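Local coordinates for protein DNA-3-methyladenine glycosidase (Bacillus halodurans, PDB 2H56) that is a largely helical protein of the HhH-GPD superfamily, whose members take part in base excision DNA repair, and probably serves in that pathway, at residues A[50-53]-A[54-58]; A[144-147]-A[148-152]; A[152-156]-A[157-161]; A[197-200]-A[201-204]. All coordinates share one frame; numbering follows the deposited sequence.

In the fold
From the N terminus, contact 1 begins helix 51-61, and contacts 2 and 3 follow one another on helix 148-157. Contact 2 closes the hairpin that leads in from helix 133-141; contact 3 turns the chain out of helix 148-157, and the two share Glu-152. Contact 4 closes the loop between helices 187-195 and 202-219. None nests inside another. Leu-55 of contact 1 packs on Ile-146 of contact 2 and on Phe-154 of contact 3, joining helix 51-61 to the hairpin and to helix 148-157. Arg-161 O and Thr-203 OG1, probably hydrogen-bonded, link contacts 3 and 4, with Met-156 packing on Thr-203; contacts 1 and 4 lie on opposite sides of the chain's centre, about 25 Å between centres.

Contact 1: residues A[50-53]-A[54-58]; sequences NPFQ and SLVSS
An N-cap opens helix 51-61: Asn-50 stands just before the first turn and Ser-54 closes that turn onto it. Ser-54 N reaches Asn-50 O at 3.0 Å, and the hydroxyl Ser-54 OG adds a weak bond to the same Asn-50 O. The side chain of Asn-50 also works forward along the helix. Its OD1 accepts from Gln-53 N at 3.0 Å, the donor nitrogen standing well above the plane of the side-chain carbonyl, while its ND2 is held by Glu-85 O. The capping residue is thereby fixed at both ends of its amide. Regular helical bonds follow, Leu-55 N to Pro-51 O and Ser-57 N to Gln-53 O.

One turn apart on another side of the helix, Val-56 sets its CG2 branch over a face of the Phe-52 ring, 4.0 Å from the centroid and 25° from the ring normal, a CH-pi contact displaced toward the rim. The ring also packs on Val-114, Cys-115 and Val-118 of helix 105-119. Gln-53 bends at chi2 (-81°), which carries its amide along the helix toward Ser-57; there NE2 is bonded to Tyr-73 OH and passes Ser-57 CB at 3.7 Å.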
ATOM      1  N   ASN A  50      -5.539  12.818  -2.900  1.00 76.15           N
ATOM      2  CA  ASN A  50      -6.705  12.918  -2.030  1.00 73.48           C
ATOM      3  C   ASN A  50      -7.043  11.670  -1.159  1.00 70.36           C
ATOM      4  O   ASN A  50      -7.579  10.697  -1.633  1.00 69.22           O
ATOM      5  CB  ASN A  50      -7.893  13.272  -2.907  1.00 73.16           C
ATOM      6  CG  ASN A  50      -9.084  13.633  -2.124  1.00 71.59           C
ATOM      7  OD1 ASN A  50      -9.565  12.867  -1.281  1.00 76.28           O
ATOM      8  ND2 ASN A  50      -9.582  14.806  -2.379  1.00 69.62           N
ATOM      9  N   PRO A  51      -6.777  11.735   0.138  1.00 68.61           N
ATOM     10  CA  PRO A  51      -6.958  10.600   1.030  1.00 68.16           C
ATOM     11  C   PRO A  51      -8.347   9.971   1.011  1.00 69.89           C
ATOM     12  O   PRO A  51      -8.479   8.751   0.937  1.00 72.66           O
ATOM     13  CB  PRO A  51      -6.727  11.202   2.407  1.00 68.04           C
ATOM     14  CG  PRO A  51      -5.924  12.402   2.161  1.00 72.13           C
ATOM     15  CD  PRO A  51      -6.281  12.929   0.839  1.00 68.31           C
ATOM     16  N   PHE A  52      -9.385  10.781   1.112  1.00 67.37           N
ATOM     17  CA  PHE A  52     -10.709  10.221   1.115  1.00 68.14           C
ATOM     18  C   PHE A  52     -10.975   9.472  -0.181  1.00 69.71           C
ATOM     19  O   PHE A  52     -11.525   8.388  -0.171  1.00 72.08           O
ATOM     20  CB  PHE A  52     -11.745  11.318   1.293  1.00 70.04           C
ATOM     21  CG  PHE A  52     -13.124  10.901   0.934  1.00 66.11           C
ATOM     22  CD1 PHE A  52     -13.820  10.043   1.747  1.00 63.64           C
ATOM     23  CD2 PHE A  52     -13.726  11.370  -0.238  1.00 73.14           C
ATOM     24  CE1 PHE A  52     -15.103   9.647   1.398  1.00 70.24           C
ATOM     25  CE2 PHE A  52     -15.020  10.981  -0.587  1.00 62.69           C
ATOM     26  CZ  PHE A  52     -15.700  10.122   0.231  1.00 64.23           C
ATOM     27  N   GLN A  53     -10.582  10.068  -1.297  1.00 71.77           N
ATOM     28  CA  GLN A  53     -10.757   9.462  -2.608  1.00 72.75           C
ATOM     29  C   GLN A  53     -10.061   8.108  -2.660  1.00 72.68           C
ATOM     30  O   GLN A  53     -10.615   7.131  -3.133  1.00 70.71           O
ATOM     31  CB  GLN A  53     -10.204  10.419  -3.661  1.00 73.03           C
ATOM     32  CG  GLN A  53     -10.417  10.012  -5.107  1.00 77.33           C
ATOM     33  CD  GLN A  53      -9.401   8.983  -5.578  1.00 85.90           C
ATOM     34  OE1 GLN A  53      -8.191   9.130  -5.361  1.00 92.88           O
ATOM     35  NE2 GLN A  53      -9.890   7.932  -6.233  1.00 87.59           N
ATOM     36  N   SER A  54      -8.847   8.061  -2.141  1.00 74.29           N
ATOM     37  CA  SER A  54      -8.086   6.820  -2.054  1.00 75.83           C
ATOM     38  C   SER A  54      -8.753   5.734  -1.279  1.00 73.79           C
ATOM     39  O   SER A  54      -8.680   4.590  -1.682  1.00 75.18           O
ATOM     40  CB  SER A  54      -6.752   7.083  -1.395  1.00 75.83           C
ATOM     41  OG  SER A  54      -6.019   7.888  -2.265  1.00 85.85           O
ATOM     42  N   LEU A  55      -9.363   6.064  -0.147  1.00 71.71           N
ATOM     43  CA  LEU A  55     -10.008   5.021   0.650  1.00 72.19           C
ATOM     44  C   LEU A  55     -11.179   4.421  -0.133  1.00 72.91           C
ATOM     45  O   LEU A  55     -11.376   3.207  -0.158  1.00 76.61           O
ATOM     46  CB  LEU A  55     -10.490   5.565   1.993  1.00 72.16           C
ATOM     47  CG  LEU A  55      -9.485   5.577   3.134  1.00 70.15           C
ATOM     48  CD1 LEU A  55     -10.039   6.297   4.357  1.00 67.18           C
ATOM     49  CD2 LEU A  55      -9.141   4.123   3.461  1.00 74.84           C
ATOM     50  N   VAL A  56     -11.956   5.280  -0.781  1.00 69.11           N
ATOM     51  CA  VAL A  56     -13.100   4.817  -1.524  1.00 67.78           C
ATOM     52  C   VAL A  56     -12.644   3.925  -2.681  1.00 69.42           C
ATOM     53  O   VAL A  56     -13.129   2.819  -2.847  1.00 71.12           O
ATOM     54  CB  VAL A  56     -13.931   5.999  -2.031  1.00 66.46           C
ATOM     55  CG1 VAL A  56     -15.048   5.502  -2.917  1.00 61.33           C
ATOM     56  CG2 VAL A  56     -14.459   6.789  -0.843  1.00 65.14           C
ATOM     57  N   SER A  57     -11.701   4.418  -3.465  1.00 70.62           N
ATOM     58  CA  SER A  57     -11.061   3.628  -4.492  1.00 72.82           C
ATOM     59  C   SER A  57     -10.477   2.310  -3.948  1.00 73.32           C
ATOM     60  O   SER A  57     -10.598   1.280  -4.580  1.00 76.19           O
ATOM     61  CB  SER A  57      -9.944   4.439  -5.136  1.00 74.05           C
ATOM     62  OG  SER A  57      -9.536   3.834  -6.357  1.00 85.41           O
ATOM     63  N   SER A  58      -9.856   2.330  -2.780  1.00 72.64           N
ATOM     64  CA  SER A  58      -9.343   1.098  -2.206  1.00 73.98           C
ATOM     65  C   SER A  58     -10.451   0.108  -1.916  1.00 71.51           C
ATOM     66  O   SER A  58     -10.279  -1.093  -2.152  1.00 73.16           O
ATOM     67  CB  SER A  58      -8.565   1.371  -0.924  1.00 75.62           C
ATOM     68  OG  SER A  58      -7.459   2.229  -1.196  1.00 90.32           O
TER

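Contact 2: residues A[144-147]-A[148-152]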
ATOM      1  N   LYS A 144     -15.213  -0.263   9.030  1.00 71.31           N
ATOM      2  CA  LYS A 144     -15.636  -1.517   8.414  1.00 72.01           C
ATOM      3  C   LYS A 144     -15.073  -1.622   7.017  1.00 73.72           C
ATOM      4  O   LYS A 144     -15.034  -0.639   6.281  1.00 77.97           O
ATOM      5  CB  LYS A 144     -17.152  -1.597   8.314  1.00 72.56           C
ATOM      6  CG  LYS A 144     -17.908  -2.114   9.572  1.00 76.26           C
ATOM      7  CD  LYS A 144     -19.447  -1.975   9.373  1.00 77.07           C
ATOM      8  CE  LYS A 144     -19.924  -0.530   9.638  1.00 89.84           C
ATOM      9  NZ  LYS A 144     -21.034  -0.013   8.754  1.00 96.77           N
ATOM     10  N   GLY A 145     -14.624  -2.814   6.652  1.00 74.35           N
ATOM     11  CA  GLY A 145     -14.026  -3.052   5.356  1.00 71.95           C
ATOM     12  C   GLY A 145     -12.537  -2.813   5.304  1.00 72.75           C
ATOM     13  O   GLY A 145     -11.878  -3.407   4.463  1.00 75.98           O
ATOM     14  N   ILE A 146     -12.003  -1.931   6.167  1.00 71.74           N
ATOM     15  CA  ILE A 146     -10.555  -1.664   6.221  1.00 68.78           C
ATOM     16  C   ILE A 146      -9.852  -2.543   7.238  1.00 66.42           C
ATOM     17  O   ILE A 146     -10.010  -2.368   8.429  1.00 66.25           O
ATOM     18  CB  ILE A 146     -10.235  -0.218   6.615  1.00 69.72           C
ATOM     19  CG1 ILE A 146     -11.066   0.768   5.805  1.00 71.81           C
ATOM     20  CG2 ILE A 146      -8.727   0.044   6.427  1.00 64.13           C
ATOM     21  CD1 ILE A 146     -10.743   0.777   4.399  1.00 70.83           C
ATOM     22  N   GLY A 147      -9.060  -3.490   6.754  1.00 68.57           N
ATOM     23  CA  GLY A 147      -8.217  -4.319   7.606  1.00 65.89           C
ATOM     24  C   GLY A 147      -6.802  -3.770   7.715  1.00 69.69           C
ATOM     25  O   GLY A 147      -6.409  -2.786   7.037  1.00 72.37           O
ATOM     26  N   GLN A 148      -6.034  -4.406   8.590  1.00 68.76           N
ATOM     27  CA  GLN A 148      -4.623  -4.113   8.787  1.00 69.16           C
ATOM     28  C   GLN A 148      -3.885  -3.906   7.455  1.00 66.90           C
ATOM     29  O   GLN A 148      -3.315  -2.856   7.220  1.00 66.45           O
ATOM     30  CB  GLN A 148      -3.994  -5.249   9.607  1.00 69.57           C
ATOM     31  CG  GLN A 148      -2.491  -5.153   9.854  1.00 77.81           C
ATOM     32  CD  GLN A 148      -2.145  -4.410  11.113  1.00 82.74           C
ATOM     33  OE1 GLN A 148      -2.978  -4.250  11.999  1.00 92.75           O
ATOM     34  NE2 GLN A 148      -0.901  -3.970  11.213  1.00 78.40           N
ATOM     35  N   TRP A 149      -3.907  -4.906   6.588  1.00 66.18           N
ATOM     36  CA  TRP A 149      -3.216  -4.821   5.301  1.00 65.81           C
ATOM     37  C   TRP A 149      -3.682  -3.610   4.527  1.00 65.29           C
ATOM     38  O   TRP A 149      -2.854  -2.866   3.984  1.00 68.20           O
ATOM     39  CB  TRP A 149      -3.442  -6.102   4.477  1.00 69.78           C
ATOM     40  CG  TRP A 149      -2.802  -6.060   3.167  1.00 70.74           C
ATOM     41  CD1 TRP A 149      -1.496  -6.259   2.906  1.00 76.11           C
ATOM     42  CD2 TRP A 149      -3.429  -5.779   1.919  1.00 76.31           C
ATOM     43  NE1 TRP A 149      -1.248  -6.100   1.568  1.00 76.34           N
ATOM     44  CE2 TRP A 149      -2.420  -5.804   0.934  1.00 73.08           C
ATOM     45  CE3 TRP A 149      -4.742  -5.464   1.537  1.00 78.44           C
ATOM     46  CZ2 TRP A 149      -2.675  -5.548  -0.412  1.00 74.03           C
ATOM     47  CZ3 TRP A 149      -4.999  -5.203   0.198  1.00 76.52           C
ATOM     48  CH2 TRP A 149      -3.967  -5.253  -0.764  1.00 75.88           C
ATOM     49  N   THR A 150      -5.001  -3.393   4.489  1.00 63.18           N
ATOM     50  CA  THR A 150      -5.584  -2.275   3.756  1.00 62.56           C
ATOM     51  C   THR A 150      -5.051  -0.978   4.336  1.00 63.82           C
ATOM     52  O   THR A 150      -4.642  -0.098   3.592  1.00 65.02           O
ATOM     53  CB  THR A 150      -7.108  -2.269   3.842  1.00 61.92           C
ATOM     54  OG1 THR A 150      -7.590  -3.575   3.550  1.00 76.53           O
ATOM     55  CG2 THR A 150      -7.726  -1.315   2.843  1.00 55.81           C
ATOM     56  N   ALA A 151      -5.054  -0.857   5.665  1.00 62.92           N
ATOM     57  CA  ALA A 151      -4.561   0.362   6.293  1.00 62.40           C
ATOM     58  C   ALA A 151      -3.111   0.539   5.928  1.00 65.09           C
ATOM     59  O   ALA A 151      -2.668   1.654   5.664  1.00 66.20           O
ATOM     60  CB  ALA A 151      -4.696   0.312   7.801  1.00 61.27           C
ATOM     61  N   GLU A 152      -2.359  -0.558   5.925  1.00 65.24           N
ATOM     62  CA  GLU A 152      -0.940  -0.446   5.686  1.00 66.76           C
ATOM     63  C   GLU A 152      -0.648   0.031   4.264  1.00 68.35           C
ATOM     64  O   GLU A 152       0.112   0.991   4.088  1.00 66.87           O
ATOM     65  CB  GLU A 152      -0.224  -1.743   6.025  1.00 66.97           C
ATOM     66  CG  GLU A 152      -0.038  -1.884   7.528  1.00 65.99           C
ATOM     67  CD  GLU A 152       0.321  -3.295   7.980  1.00 76.88           C
ATOM     68  OE1 GLU A 152       0.000  -4.282   7.239  1.00 72.59           O
ATOM     69  OE2 GLU A 152       0.916  -3.398   9.102  1.00 79.85           O
TER
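Ile-146 lays its CG2 methyl against Thr-150, 3.8 Å from Thr-150 CB, and its CD1 comes to 4.0 Å from Thr-150 CG2; the two side chains cross at about a right angle. CG2 lies anti to the backbone N of Ile-146 (chi1 -48° for the other branch), which turns it to the start of helix 148-157, where Ala-151 CB is a more distant neighbour at 4.3 Å. The glycine-rich loop Lys-144 to Gly-147, set between helices 133-141 and 148-157, is the hairpin of a helix-hairpin-helix motif, the element that gives this superfamily its name.

Gly-147 takes the N-cap position, and its carbonyl O accepts from Ala-151 N at 2.7 Å, closing the first turn. Gly-145 has a positive phi (88°), a backbone conformation readily taken by glycine.

At the start of the helix, Gln-148 bends at chi2 so that NE2 meets Glu-152 OE2, one turn on, at 2.8 Å. The amide comes from well above the carboxylate plane, and the other oxygen, Glu-152 OE1, is bonded to Ser-166 OG. With an amide and a hydroxyl as partners, the carboxylate of this buried glutamate is gripped from both its oxygens, an environment that would probably help to stabilise its negative charge.

Contact 3: residues A[152-156]-A[157-161]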
ATOM      1  N   GLU A 152      -2.359  -0.558   5.925  1.00 65.24           N
ATOM      2  CA  GLU A 152      -0.940  -0.446   5.686  1.00 66.76           C
ATOM      3  C   GLU A 152      -0.648   0.031   4.264  1.00 68.35           C
ATOM      4  O   GLU A 152       0.112   0.991   4.088  1.00 66.87           O
ATOM      5  CB  GLU A 152      -0.224  -1.743   6.025  1.00 66.97           C
ATOM      6  CG  GLU A 152      -0.038  -1.884   7.528  1.00 65.99           C
ATOM      7  CD  GLU A 152       0.321  -3.295   7.980  1.00 76.88           C
ATOM      8  OE1 GLU A 152       0.000  -4.282   7.239  1.00 72.59           O
ATOM      9  OE2 GLU A 152       0.916  -3.398   9.102  1.00 79.85           O
HETATM   10  N   MSE A 153      -1.303  -0.580   3.274  1.00 69.75           N
HETATM   11  CA  MSE A 153      -1.136  -0.161   1.866  1.00 69.25           C
HETATM   12  C   MSE A 153      -1.559   1.293   1.646  1.00 69.32           C
HETATM   13  O   MSE A 153      -0.917   2.046   0.837  1.00 67.67           O
HETATM   14  CB  MSE A 153      -1.947  -1.034   0.926  1.00 66.96           C
HETATM   15  CG  MSE A 153      -1.603  -2.458   0.996  1.00 64.99           C
HETATM   16 SE   MSE A 153       0.188  -2.774   0.373  0.70 60.17          SE
HETATM   17  CE  MSE A 153      -0.152  -2.618  -1.639  1.00 81.87           C
ATOM     18  N   PHE A 154      -2.612   1.675   2.372  1.00 64.74           N
ATOM     19  CA  PHE A 154      -3.098   3.036   2.337  1.00 67.70           C
ATOM     20  C   PHE A 154      -2.076   4.000   2.883  1.00 70.10           C
ATOM     21  O   PHE A 154      -1.905   5.083   2.314  1.00 76.18           O
ATOM     22  CB  PHE A 154      -4.382   3.179   3.142  1.00 69.77           C
ATOM     23  CG  PHE A 154      -4.945   4.559   3.130  1.00 72.16           C
ATOM     24  CD1 PHE A 154      -5.639   5.032   2.007  1.00 79.67           C
ATOM     25  CD2 PHE A 154      -4.803   5.388   4.234  1.00 68.07           C
ATOM     26  CE1 PHE A 154      -6.147   6.332   1.976  1.00 67.70           C
ATOM     27  CE2 PHE A 154      -5.322   6.683   4.216  1.00 72.29           C
ATOM     28  CZ  PHE A 154      -5.992   7.155   3.087  1.00 65.23           C
HETATM   29  N   MSE A 155      -1.399   3.630   3.973  1.00 66.49           N
HETATM   30  CA  MSE A 155      -0.438   4.520   4.573  1.00 65.85           C
HETATM   31  C   MSE A 155       0.722   4.728   3.597  1.00 67.60           C
HETATM   32  O   MSE A 155       1.444   5.749   3.658  1.00 66.98           O
HETATM   33  CB  MSE A 155       0.134   3.946   5.877  1.00 65.11           C
HETATM   34  CG  MSE A 155      -0.821   3.800   7.027  1.00 64.92           C
HETATM   35 SE   MSE A 155       0.077   3.408   8.721  0.70 68.29          SE
HETATM   36  CE  MSE A 155       1.340   4.934   8.762  1.00 64.61           C
HETATM   37  N   MSE A 156       0.977   3.741   2.742  1.00 65.84           N
HETATM   38  CA  MSE A 156       2.196   3.831   1.959  1.00 66.35           C
HETATM   39  C   MSE A 156       1.872   4.624   0.709  1.00 69.05           C
HETATM   40  O   MSE A 156       2.432   5.676   0.477  1.00 71.66           O
HETATM   41  CB  MSE A 156       2.757   2.457   1.587  1.00 66.13           C
HETATM   42  CG  MSE A 156       3.399   1.651   2.735  1.00 68.74           C
HETATM   43 SE   MSE A 156       3.935  -0.052   1.973  0.70 55.98          SE
HETATM   44  CE  MSE A 156       4.761  -1.194   3.431  1.00 63.91           C
ATOM     45  N   PHE A 157       0.919   4.102  -0.043  1.00 71.75           N
ATOM     46  CA  PHE A 157       0.642   4.506  -1.400  1.00 71.90           C
ATOM     47  C   PHE A 157      -0.337   5.661  -1.474  1.00 73.62           C
ATOM     48  O   PHE A 157      -0.702   6.098  -2.564  1.00 75.31           O
ATOM     49  CB  PHE A 157       0.065   3.308  -2.158  1.00 71.21           C
ATOM     50  CG  PHE A 157       1.061   2.260  -2.413  1.00 70.04           C
ATOM     51  CD1 PHE A 157       2.107   2.501  -3.277  1.00 75.17           C
ATOM     52  CD2 PHE A 157       0.994   1.047  -1.772  1.00 73.25           C
ATOM     53  CE1 PHE A 157       3.075   1.529  -3.531  1.00 72.90           C
ATOM     54  CE2 PHE A 157       1.952   0.070  -2.000  1.00 71.40           C
ATOM     55  CZ  PHE A 157       3.001   0.313  -2.889  1.00 72.84           C
ATOM     56  N   SER A 158      -0.767   6.171  -0.333  1.00 74.93           N
ATOM     57  CA  SER A 158      -1.691   7.272  -0.353  1.00 75.01           C
ATOM     58  C   SER A 158      -1.313   8.365   0.613  1.00 74.13           C
ATOM     59  O   SER A 158      -1.366   9.497   0.220  1.00 80.23           O
ATOM     60  CB  SER A 158      -3.112   6.770  -0.145  1.00 76.63           C
ATOM     61  OG  SER A 158      -3.805   7.648   0.695  1.00 83.46           O
ATOM     62  N   LEU A 159      -0.940   8.057   1.851  1.00 72.56           N
ATOM     63  CA  LEU A 159      -0.299   9.053   2.741  1.00 72.08           C
ATOM     64  C   LEU A 159       1.232   9.193   2.587  1.00 70.48           C
ATOM     65  O   LEU A 159       1.852   9.977   3.316  1.00 68.95           O
ATOM     66  CB  LEU A 159      -0.520   8.721   4.208  1.00 73.87           C
ATOM     67  CG  LEU A 159      -1.923   8.781   4.769  1.00 81.28           C
ATOM     68  CD1 LEU A 159      -2.699   7.615   4.233  1.00 83.42           C
ATOM     69  CD2 LEU A 159      -1.822   8.730   6.298  1.00 81.72           C
ATOM     70  N   GLY A 160       1.850   8.417   1.691  1.00 69.52           N
ATOM     71  CA  GLY A 160       3.305   8.497   1.454  1.00 67.43           C
ATOM     72  C   GLY A 160       4.204   8.337   2.682  1.00 65.80           C
ATOM     73  O   GLY A 160       5.310   8.920   2.741  1.00 59.25           O
ATOM     74  N   ARG A 161       3.741   7.525   3.640  1.00 66.43           N
ATOM     75  CA  ARG A 161       4.470   7.283   4.893  1.00 66.59           C
ATOM     76  C   ARG A 161       5.554   6.246   4.689  1.00 65.18           C
ATOM     77  O   ARG A 161       5.292   5.188   4.192  1.00 66.43           O
ATOM     78  CB  ARG A 161       3.509   6.810   5.974  1.00 66.49           C
ATOM     79  CG  ARG A 161       2.641   7.898   6.512  1.00 68.95           C
ATOM     80  CD  ARG A 161       3.428   8.776   7.471  1.00 79.40           C
ATOM     81  NE  ARG A 161       3.844   7.989   8.633  1.00 85.24           N
ATOM     82  CZ  ARG A 161       3.161   7.888   9.774  1.00 84.59           C
ATOM     83  NH1 ARG A 161       2.026   8.559   9.970  1.00 84.34           N
ATOM     84  NH2 ARG A 161       3.637   7.119  10.743  1.00 83.65           N
TER
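Met-153, a selenomethionine like the two others here, runs alongside Phe-157 at the C-terminal end of helix 148-157, the second helix of the helix-hairpin-helix motif. Its bent chain puts SE at the edge of the Phe-157 ring, 5.4 Å from the centroid, a Met-aromatic contact; the terminal methyl Met-153 CE comes nearest, 3.4 Å from Phe-157 CE2. Met-153 O accepts from Phe-157 N at 2.9 Å.

Phe-154 comes next, its ring lying under Ser-158 OG, which sits over one face toward the rim. The same ring packs on Ser-54 and Leu-55 of helix 51-61. Phe-154 O takes Leu-159 N at 3.2 Å and Ser-158 N only weakly, so the helix end carries an i to i+5 bond.

Met-155 adds an i to i+6 bond, its O accepting from Arg-161 N at 2.9 Å, which draws the outgoing chain back on the helix end around Gly-160, whose phi is positive (54°). Met-156 keeps an extended chain beyond CG and sets SE obliquely to the Phe-157 ring, 5.2 Å from the centroid, a second Met-aromatic contact. It also packs on Thr-203, Cys-206 and Trp-210 of helix 202-219.

Arg-161, whose NE is bridged to Asp-163, offers one face of its guanidinium to the methyl of Met-155, CE lying 3.6 Å above the plane and over its centre.

Contact 4: residues A[197-200]-A[201-204]; sequences AWAP and YETV
Pro-200 and Tyr-201 run alongside each other in one direction: Pro-200 CD sits over one face of the tyrosine ring, 4.2 Å from the centroid and 22° off the normal, a CH-pi contact shifted toward the rim. Pro-200 CD is 3.9 Å from Tyr-201 CD2. The ring owes this place to its chi1 (-63°), which sets CG beside the backbone N and so alongside the proline. It then leans on Glu-22, Thr-25 and Ile-26 of helix 21-27.

The peptide bond before Pro-200 is cis, and Tyr-201 N bonds to Trp-198 O at 2.8 Å. Together these define a type VI beta turn, with the proline at its third position, that brings the loop after helix 187-195 into helix 202-219. Tyr-201 is the N-cap residue, and its O accepts from Val-204 N at 2.9 Å.

Trp-198 is buried, its indole packing on Ala-205 and Leu-209 of helix 202-219, with NE1 bonded to Asp-30. Trp-198 CB and Glu-202 CG are 4.2 Å apart. Glu-202 bends at chi2 (93°), turning its carboxylate back across the turn: OE1 lies 3.4 Å from Pro-200 C, and OE2 lies beside Ala-199. A carboxylate this near the N-terminal end of helix 202-219 would probably be favoured by the helix dipole, although the neighbouring acid Asp-163, itself bridged to Arg-161, may offset part of this.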
ATOM      1  N   ALA A 197      16.022  -4.022  10.677  1.00 70.76           N
ATOM      2  CA  ALA A 197      17.205  -3.315  10.135  1.00 69.04           C
ATOM      3  C   ALA A 197      16.892  -2.026   9.378  1.00 69.22           C
ATOM      4  O   ALA A 197      17.800  -1.244   9.093  1.00 67.56           O
ATOM      5  CB  ALA A 197      17.949  -4.219   9.188  1.00 67.52           C
ATOM      6  N   TRP A 198      15.627  -1.816   9.026  1.00 68.72           N
ATOM      7  CA  TRP A 198      15.290  -0.778   8.068  1.00 69.23           C
ATOM      8  C   TRP A 198      14.635   0.445   8.656  1.00 68.31           C
ATOM      9  O   TRP A 198      14.499   1.434   7.946  1.00 67.56           O
ATOM     10  CB  TRP A 198      14.405  -1.317   6.967  1.00 69.11           C
ATOM     11  CG  TRP A 198      14.893  -2.556   6.410  1.00 68.45           C
ATOM     12  CD1 TRP A 198      16.194  -2.933   6.241  1.00 67.95           C
ATOM     13  CD2 TRP A 198      14.089  -3.628   5.938  1.00 63.32           C
ATOM     14  NE1 TRP A 198      16.244  -4.190   5.670  1.00 71.35           N
ATOM     15  CE2 TRP A 198      14.961  -4.633   5.476  1.00 64.81           C
ATOM     16  CE3 TRP A 198      12.713  -3.822   5.830  1.00 68.47           C
ATOM     17  CZ2 TRP A 198      14.501  -5.825   4.960  1.00 68.39           C
ATOM     18  CZ3 TRP A 198      12.253  -5.000   5.299  1.00 65.96           C
ATOM     19  CH2 TRP A 198      13.143  -5.985   4.867  1.00 68.83           C
ATOM     20  N   ALA A 199      14.295   0.425   9.943  1.00 68.32           N
ATOM     21  CA  ALA A 199      13.711   1.625  10.556  1.00 67.51           C
ATOM     22  C   ALA A 199      14.617   2.837  10.347  1.00 67.55           C
ATOM     23  O   ALA A 199      15.832   2.712  10.304  1.00 66.28           O
ATOM     24  CB  ALA A 199      13.436   1.434  12.009  1.00 64.86           C
ATOM     25  N   PRO A 200      14.005   4.009  10.155  1.00 69.13           N
ATOM     26  CA  PRO A 200      12.547   4.221  10.037  1.00 68.13           C
ATOM     27  C   PRO A 200      12.064   4.324   8.560  1.00 67.21           C
ATOM     28  O   PRO A 200      11.171   5.115   8.256  1.00 69.27           O
ATOM     29  CB  PRO A 200      12.376   5.561  10.767  1.00 63.91           C
ATOM     30  CG  PRO A 200      13.603   6.297  10.375  1.00 63.04           C
ATOM     31  CD  PRO A 200      14.706   5.294  10.076  1.00 66.66           C
ATOM     32  N   TYR A 201      12.659   3.569   7.647  1.00 64.28           N
ATOM     33  CA  TYR A 201      12.286   3.687   6.248  1.00 63.80           C
ATOM     34  C   TYR A 201      11.838   2.384   5.663  1.00 64.09           C
ATOM     35  O   TYR A 201      12.096   2.083   4.499  1.00 66.80           O
ATOM     36  CB  TYR A 201      13.445   4.240   5.453  1.00 62.39           C
ATOM     37  CG  TYR A 201      13.827   5.610   5.880  1.00 62.88           C
ATOM     38  CD1 TYR A 201      12.881   6.635   5.897  1.00 69.03           C
ATOM     39  CD2 TYR A 201      15.133   5.914   6.239  1.00 67.05           C
ATOM     40  CE1 TYR A 201      13.231   7.931   6.271  1.00 61.16           C
ATOM     41  CE2 TYR A 201      15.496   7.209   6.616  1.00 63.35           C
ATOM     42  CZ  TYR A 201      14.528   8.207   6.636  1.00 63.02           C
ATOM     43  OH  TYR A 201      14.836   9.477   7.018  1.00 65.74           O
ATOM     44  N   GLU A 202      11.105   1.630   6.457  1.00 63.47           N
ATOM     45  CA  GLU A 202      10.645   0.319   6.049  1.00 66.13           C
ATOM     46  C   GLU A 202       9.892   0.282   4.715  1.00 66.61           C
ATOM     47  O   GLU A 202      10.037  -0.666   3.938  1.00 65.68           O
ATOM     48  CB  GLU A 202       9.764  -0.298   7.160  1.00 69.76           C
ATOM     49  CG  GLU A 202      10.522  -0.637   8.488  1.00 72.65           C
ATOM     50  CD  GLU A 202      10.467   0.493   9.543  1.00 77.05           C
ATOM     51  OE1 GLU A 202      10.028   1.622   9.224  1.00 78.39           O
ATOM     52  OE2 GLU A 202      10.845   0.238  10.712  1.00 86.45           O
ATOM     53  N   THR A 203       9.070   1.293   4.449  1.00 67.36           N
ATOM     54  CA  THR A 203       8.331   1.322   3.207  1.00 66.36           C
ATOM     55  C   THR A 203       9.291   1.266   2.026  1.00 66.95           C
ATOM     56  O   THR A 203       8.991   0.600   1.028  1.00 66.31           O
ATOM     57  CB  THR A 203       7.450   2.584   3.074  1.00 68.87           C
ATOM     58  OG1 THR A 203       6.546   2.703   4.188  1.00 73.43           O
ATOM     59  CG2 THR A 203       6.630   2.529   1.798  1.00 70.57           C
ATOM     60  N   VAL A 204      10.443   1.942   2.124  1.00 65.81           N
ATOM     61  CA  VAL A 204      11.384   1.949   1.003  1.00 65.97           C
ATOM     62  C   VAL A 204      11.936   0.517   0.727  1.00 69.21           C
ATOM     63  O   VAL A 204      11.979   0.057  -0.427  1.00 70.98           O
ATOM     64  CB  VAL A 204      12.532   2.971   1.195  1.00 66.53           C
ATOM     65  CG1 VAL A 204      13.449   2.937  -0.001  1.00 60.17           C
ATOM     66  CG2 VAL A 204      11.998   4.425   1.395  1.00 57.69           C
TER